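Local coordinates for DUF4136 domain-containing protein (Bacteroides thetaiotaomicron, PDB 4F54) that is of unknown function, belongs to the DUF4136 family of the TolB_N clan, and is probably a lipoprotein, at residues 60-69 with 180-188. Residues are numbered along the deposited sequence; the frame is centred on the assembly and turned at random. Where two conformers were deposited one is given.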
ATOM      1  N   GLN A  60      13.379   1.021   6.286  1.00 25.48           N
ATOM      2  CA  GLN A  60      13.646  -0.362   5.870  1.00 27.98           C
ATOM      3  C   GLN A  60      12.438  -0.975   5.132  1.00 22.76           C
ATOM      4  O   GLN A  60      12.609  -1.712   4.151  1.00 22.48           O
ATOM      5  CB  GLN A  60      14.031  -1.274   7.050  1.00 33.15           C
ATOM      6  CG  GLN A  60      15.308  -0.907   7.803  1.00 35.60           C
ATOM      7  CD  GLN A  60      15.368  -1.526   9.233  1.00 51.13           C
ATOM      8  OE1 GLN A  60      14.620  -2.464   9.585  1.00 48.72           O
ATOM      9  NE2 GLN A  60      16.251  -0.977  10.065  1.00 44.10           N
ATOM     10  N   ILE A  61      11.230  -0.628   5.569  1.00 19.88           N
ATOM     11  CA  ILE A  61      10.036  -1.091   4.918  1.00 21.06           C
ATOM     12  C   ILE A  61       9.933  -0.515   3.492  1.00 20.36           C
ATOM     13  O   ILE A  61       9.713  -1.239   2.529  1.00 20.48           O
ATOM     14  CB  ILE A  61       8.790  -0.749   5.731  1.00 21.45           C
ATOM     15  CG1 ILE A  61       8.827  -1.573   7.041  1.00 22.92           C
ATOM     16  CG2 ILE A  61       7.514  -0.978   4.884  1.00 21.66           C
ATOM     17  CD1 ILE A  61       7.803  -1.090   8.028  1.00 23.48           C
ATOM     18  N   LEU A  62      10.109   0.794   3.368  1.00 20.74           N
ATOM     19  CA  LEU A  62      10.143   1.422   2.031  1.00 21.89           C
ATOM     20  C   LEU A  62      11.250   0.841   1.148  1.00 24.30           C
ATOM     21  O   LEU A  62      11.030   0.559  -0.037  1.00 21.72           O
ATOM     22  CB  LEU A  62      10.271   2.945   2.183  1.00 23.16           C
ATOM     23  CG  LEU A  62       9.107   3.625   2.899  1.00 20.79           C
ATOM     24  CD1 LEU A  62       9.414   5.087   3.200  1.00 24.64           C
ATOM     25  CD2 LEU A  62       7.850   3.458   1.998  1.00 21.46           C
ATOM     26  N   ALA A  63      12.427   0.571   1.741  1.00 20.24           N
ATOM     27  CA  ALA A  63      13.513  -0.060   0.967  1.00 21.73           C
ATOM     28  C   ALA A  63      13.100  -1.446   0.454  1.00 21.77           C
ATOM     29  O   ALA A  63      13.491  -1.838  -0.681  1.00 23.52           O
ATOM     30  CB  ALA A  63      14.825  -0.133   1.795  1.00 21.03           C
ATOM     31  N   ALA A  64      12.302  -2.180   1.242  1.00 22.23           N
ATOM     32  CA  ALA A  64      11.831  -3.533   0.823  1.00 22.64           C
ATOM     33  C   ALA A  64      10.919  -3.429  -0.410  1.00 20.04           C
ATOM     34  O   ALA A  64      11.033  -4.231  -1.335  1.00 20.62           O
ATOM     35  CB  ALA A  64      11.158  -4.314   1.969  1.00 22.05           C
ATOM     36  N   TYR A  65      10.040  -2.417  -0.446  1.00 19.92           N
ATOM     37  CA  TYR A  65       9.203  -2.150  -1.671  1.00 17.17           C
ATOM     38  C   TYR A  65      10.112  -1.860  -2.851  1.00 20.56           C
ATOM     39  O   TYR A  65       9.922  -2.417  -3.932  1.00 20.86           O
ATOM     40  CB  TYR A  65       8.213  -0.996  -1.422  1.00 21.17           C
ATOM     41  CG  TYR A  65       7.006  -1.518  -0.610  1.00 17.68           C
ATOM     42  CD1 TYR A  65       6.076  -2.381  -1.194  1.00 19.69           C
ATOM     43  CD2 TYR A  65       6.835  -1.203   0.734  1.00 19.36           C
ATOM     44  CE1 TYR A  65       5.010  -2.936  -0.469  1.00 21.96           C
ATOM     45  CE2 TYR A  65       5.767  -1.721   1.445  1.00 17.65           C
ATOM     46  CZ  TYR A  65       4.849  -2.580   0.838  1.00 21.21           C
ATOM     47  OH  TYR A  65       3.791  -3.116   1.565  1.00 19.74           O
ATOM     48  N   THR A  66      11.056  -0.943  -2.650  1.00 20.93           N
ATOM     49  CA  THR A  66      11.997  -0.597  -3.722  1.00 21.30           C
ATOM     50  C   THR A  66      12.739  -1.777  -4.298  1.00 21.87           C
ATOM     51  O   THR A  66      12.764  -1.975  -5.516  1.00 21.72           O
ATOM     52  CB  THR A  66      12.948   0.507  -3.237  1.00 23.43           C
ATOM     53  OG1 THR A  66      12.174   1.687  -3.002  1.00 23.44           O
ATOM     54  CG2 THR A  66      14.070   0.769  -4.290  1.00 22.29           C
ATOM     55  N   GLU A  67      13.336  -2.575  -3.415  1.00 21.09           N
ATOM     56  CA  GLU A  67      14.070  -3.777  -3.829  1.00 21.92           C
ATOM     57  C   GLU A  67      13.163  -4.778  -4.563  1.00 22.44           C
ATOM     58  O   GLU A  67      13.503  -5.320  -5.587  1.00 22.48           O
ATOM     59  CB  GLU A  67      14.741  -4.404  -2.610  1.00 21.95           C
ATOM     60  CG  GLU A  67      15.863  -3.509  -2.097  1.00 26.98           C
ATOM     61  CD  GLU A  67      16.289  -3.809  -0.668  1.00 39.67           C
ATOM     62  OE1 GLU A  67      16.061  -4.944  -0.192  1.00 39.37           O
ATOM     63  OE2 GLU A  67      16.806  -2.868  -0.017  1.00 40.78           O
ATOM     64  N   ASN A  68      11.981  -5.005  -4.028  1.00 19.87           N
ATOM     65  CA  ASN A  68      11.063  -5.930  -4.652  1.00 21.88           C
ATOM     66  C   ASN A  68      10.628  -5.516  -6.047  1.00 21.39           C
ATOM     67  O   ASN A  68      10.584  -6.349  -6.945  1.00 24.57           O
ATOM     68  CB  ASN A  68       9.826  -6.169  -3.761  1.00 21.58           C
ATOM     69  CG  ASN A  68      10.039  -7.299  -2.774  1.00 20.29           C
ATOM     70  OD1 ASN A  68      10.028  -8.505  -3.169  1.00 24.82           O
ATOM     71  ND2 ASN A  68      10.269  -6.936  -1.488  1.00 21.14           N
HETATM   72  N   MSE A  69      10.363  -4.212  -6.232  1.00 21.02           N
HETATM   73  CA  MSE A  69       9.917  -3.716  -7.533  1.00 20.64           C
HETATM   74  C   MSE A  69      11.054  -3.839  -8.535  1.00 20.61           C
HETATM   75  O   MSE A  69      10.848  -4.253  -9.669  1.00 23.12           O
HETATM   76  CB  MSE A  69       9.439  -2.282  -7.456  1.00 20.79           C
HETATM   77  CG  MSE A  69       8.172  -2.172  -6.652  1.00 20.70           C
HETATM   78 SE   MSE A  69       6.658  -2.914  -7.648  0.75 18.21          SE
HETATM   79  CE  MSE A  69       6.435  -1.478  -8.940  1.00 23.07           C
ATOM     80  N   ALA A 180       7.720  -7.058   9.539  1.00 21.32           N
ATOM     81  CA  ALA A 180       7.132  -6.248   8.465  1.00 23.06           C
ATOM     82  C   ALA A 180       7.862  -6.491   7.117  1.00 21.79           C
ATOM     83  O   ALA A 180       7.212  -6.524   6.054  1.00 21.73           O
ATOM     84  CB  ALA A 180       7.183  -4.775   8.775  1.00 21.94           C
ATOM     85  N   ILE A 181       9.195  -6.559   7.147  1.00 22.45           N
ATOM     86  CA  ILE A 181       9.953  -6.743   5.899  0.50 24.64           C
ATOM     87  C   ILE A 181       9.661  -8.121   5.297  1.00 22.77           C
ATOM     88  O   ILE A 181       9.529  -8.259   4.066  1.00 21.84           O
ATOM     89  CB  ILE A 181      11.475  -6.492   6.097  0.50 26.98           C
ATOM     90  CG1 ILE A 181      11.742  -4.981   6.169  0.50 30.74           C
ATOM     91  CG2 ILE A 181      12.311  -7.151   5.002  0.50 27.54           C
ATOM     92  CD1 ILE A 181      12.928  -4.621   7.045  0.50 30.81           C
ATOM     93  N   GLU A 182       9.583  -9.128   6.145  1.00 23.70           N
ATOM     94  CA  GLU A 182       9.269 -10.484   5.698  0.50 25.68           C
ATOM     95  C   GLU A 182       7.853 -10.544   5.075  1.00 22.37           C
ATOM     96  O   GLU A 182       7.633 -11.211   4.027  1.00 22.09           O
ATOM     97  CB  GLU A 182       9.433 -11.497   6.837  0.50 27.75           C
ATOM     98  CG  GLU A 182      10.872 -11.646   7.344  0.50 30.59           C
ATOM     99  CD  GLU A 182      10.987 -12.526   8.589  0.50 37.83           C
ATOM    100  OE1 GLU A 182      10.015 -13.221   8.921  0.50 39.16           O
ATOM    101  OE2 GLU A 182      12.050 -12.518   9.236  0.50 43.05           O
ATOM    102  N   ALA A 183       6.927  -9.809   5.665  1.00 20.82           N
ATOM    103  CA  ALA A 183       5.548  -9.684   5.118  1.00 21.43           C
ATOM    104  C   ALA A 183       5.533  -8.959   3.756  1.00 20.09           C
ATOM    105  O   ALA A 183       4.887  -9.428   2.814  1.00 21.59           O
ATOM    106  CB  ALA A 183       4.584  -9.047   6.112  1.00 21.68           C
ATOM    107  N   VAL A 184       6.290  -7.852   3.623  1.00 20.38           N
ATOM    108  CA  VAL A 184       6.419  -7.185   2.332  1.00 21.62           C
ATOM    109  C   VAL A 184       6.950  -8.170   1.298  1.00 21.81           C
ATOM    110  O   VAL A 184       6.371  -8.309   0.224  1.00 21.05           O
ATOM    111  CB  VAL A 184       7.224  -5.857   2.432  1.00 22.18           C
ATOM    112  CG1 VAL A 184       7.534  -5.292   1.045  1.00 18.69           C
ATOM    113  CG2 VAL A 184       6.495  -4.841   3.299  1.00 21.21           C
ATOM    114  N   ASN A 185       8.046  -8.880   1.603  1.00 22.27           N
ATOM    115  CA  ASN A 185       8.616  -9.855   0.680  1.00 22.20           C
ATOM    116  C   ASN A 185       7.596 -10.903   0.295  1.00 23.35           C
ATOM    117  O   ASN A 185       7.462 -11.258  -0.883  1.00 21.24           O
ATOM    118  CB  ASN A 185       9.846 -10.517   1.293  1.00 23.49           C
ATOM    119  CG  ASN A 185      11.032  -9.570   1.403  1.00 25.16           C
ATOM    120  OD1 ASN A 185      11.055  -8.515   0.776  1.00 24.07           O
ATOM    121  ND2 ASN A 185      12.006  -9.936   2.241  1.00 23.47           N
ATOM    122  N   GLN A 186       6.805 -11.342   1.274  1.00 21.29           N
ATOM    123  CA  GLN A 186       5.785 -12.353   0.999  1.00 21.47           C
ATOM    124  C   GLN A 186       4.690 -11.885   0.062  1.00 21.36           C
ATOM    125  O   GLN A 186       4.220 -12.635  -0.791  1.00 21.65           O
ATOM    126  CB  GLN A 186       5.173 -12.889   2.302  1.00 25.85           C
ATOM    127  CG  GLN A 186       4.022 -13.874   2.109  1.00 26.84           C
ATOM    128  CD  GLN A 186       4.410 -15.138   1.342  1.00 27.55           C
ATOM    129  OE1 GLN A 186       5.497 -15.700   1.550  1.00 26.54           O
ATOM    130  NE2 GLN A 186       3.510 -15.611   0.479  1.00 24.57           N
ATOM    131  N   SER A 187       4.309 -10.619   0.202  1.00 19.39           N
ATOM    132  CA  SER A 187       3.258 -10.036  -0.646  1.00 19.36           C
ATOM    133  C   SER A 187       3.679 -10.064  -2.113  1.00 20.24           C
ATOM    134  O   SER A 187       2.854 -10.321  -3.004  1.00 20.95           O
ATOM    135  CB  SER A 187       2.876  -8.614  -0.209  1.00 20.79           C
ATOM    136  OG  SER A 187       3.849  -7.604  -0.564  1.00 21.65           O
ATOM    137  N   PHE A 188       4.969  -9.885  -2.374  1.00 21.13           N
ATOM    138  CA  PHE A 188       5.460 -10.037  -3.759  1.00 20.44           C
ATOM    139  C   PHE A 188       5.585 -11.488  -4.198  1.00 21.67           C
ATOM    140  O   PHE A 188       5.249 -11.817  -5.329  1.00 24.80           O
ATOM    141  CB  PHE A 188       6.784  -9.276  -3.972  1.00 20.51           C
ATOM    142  CG  PHE A 188       6.592  -7.805  -4.087  1.00 20.82           C
ATOM    143  CD1 PHE A 188       6.602  -6.981  -2.944  1.00 20.42           C
ATOM    144  CD2 PHE A 188       6.355  -7.248  -5.297  1.00 26.18           C
ATOM    145  CE1 PHE A 188       6.420  -5.600  -3.050  1.00 21.86           C
ATOM    146  CE2 PHE A 188       6.161  -5.895  -5.409  1.00 21.92           C
ATOM    147  CZ  PHE A 188       6.178  -5.065  -4.272  1.00 25.23           C
TER
HETATM  148  O   HOH W   1       2.944  -5.289   0.768  1.00 20.45           O
HETATM  149  O   HOH W   2       9.761 -11.188  -2.403  1.00 25.50           O
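Asn68 ND2 is held by two carbonyl oxygens. It donates across the contact to Asn185 OD1 at 2.9 Å, nearly straight and in the planes of both the donor amide and the accepting carbonyl. Its other bond goes back one turn to Ala64 O at 2.8 Å. There it comes from above the carbonyl plane, while Asn68 N reaches the same oxygen from the other face. Asn68 OD1 accepts from a water that also donates to Asn185 O, so both ends of the amide are tied to the partner helix.

These bonds hold the Asn68 amide flat against Phe188, with the two planes 6° apart. Asn68 CB sits over the ring centre in a CH-pi contact, 3.5 Å from the centroid of the Phe188 ring. Tyr65 CD1 and SE of Met69, a selenomethionine, meet the ring edge, the latter as a Met-aromatic contact.

Val184 is a knob in the hole formed by Ile61, Ala64, Tyr65 and Asn68. With CG1 anti to the backbone N (chi1 171°), that methyl lies over the Tyr65 ring, 3.7 Å from its centroid. CG2 reaches Tyr65 OH at 3.6 Å. The hydroxyl bonds to Thr142 OG1 of the sheet, and a water lies between it and Ser187 OG. Toward the N-terminal ends, Ile61 CD1 packs on Ala180 CB.

The helices run nearly parallel, the axes of these short segments 9.3 Å apart and crossing at -22°. They lie side by side on the mixed sheet, Tyr65 touching strand 34-37 and Val184 strand 159-166. The chemistry is divided: apolar and aromatic groups fill the seam, while directional amide bonds fix how Asn68 is turned over Phe188.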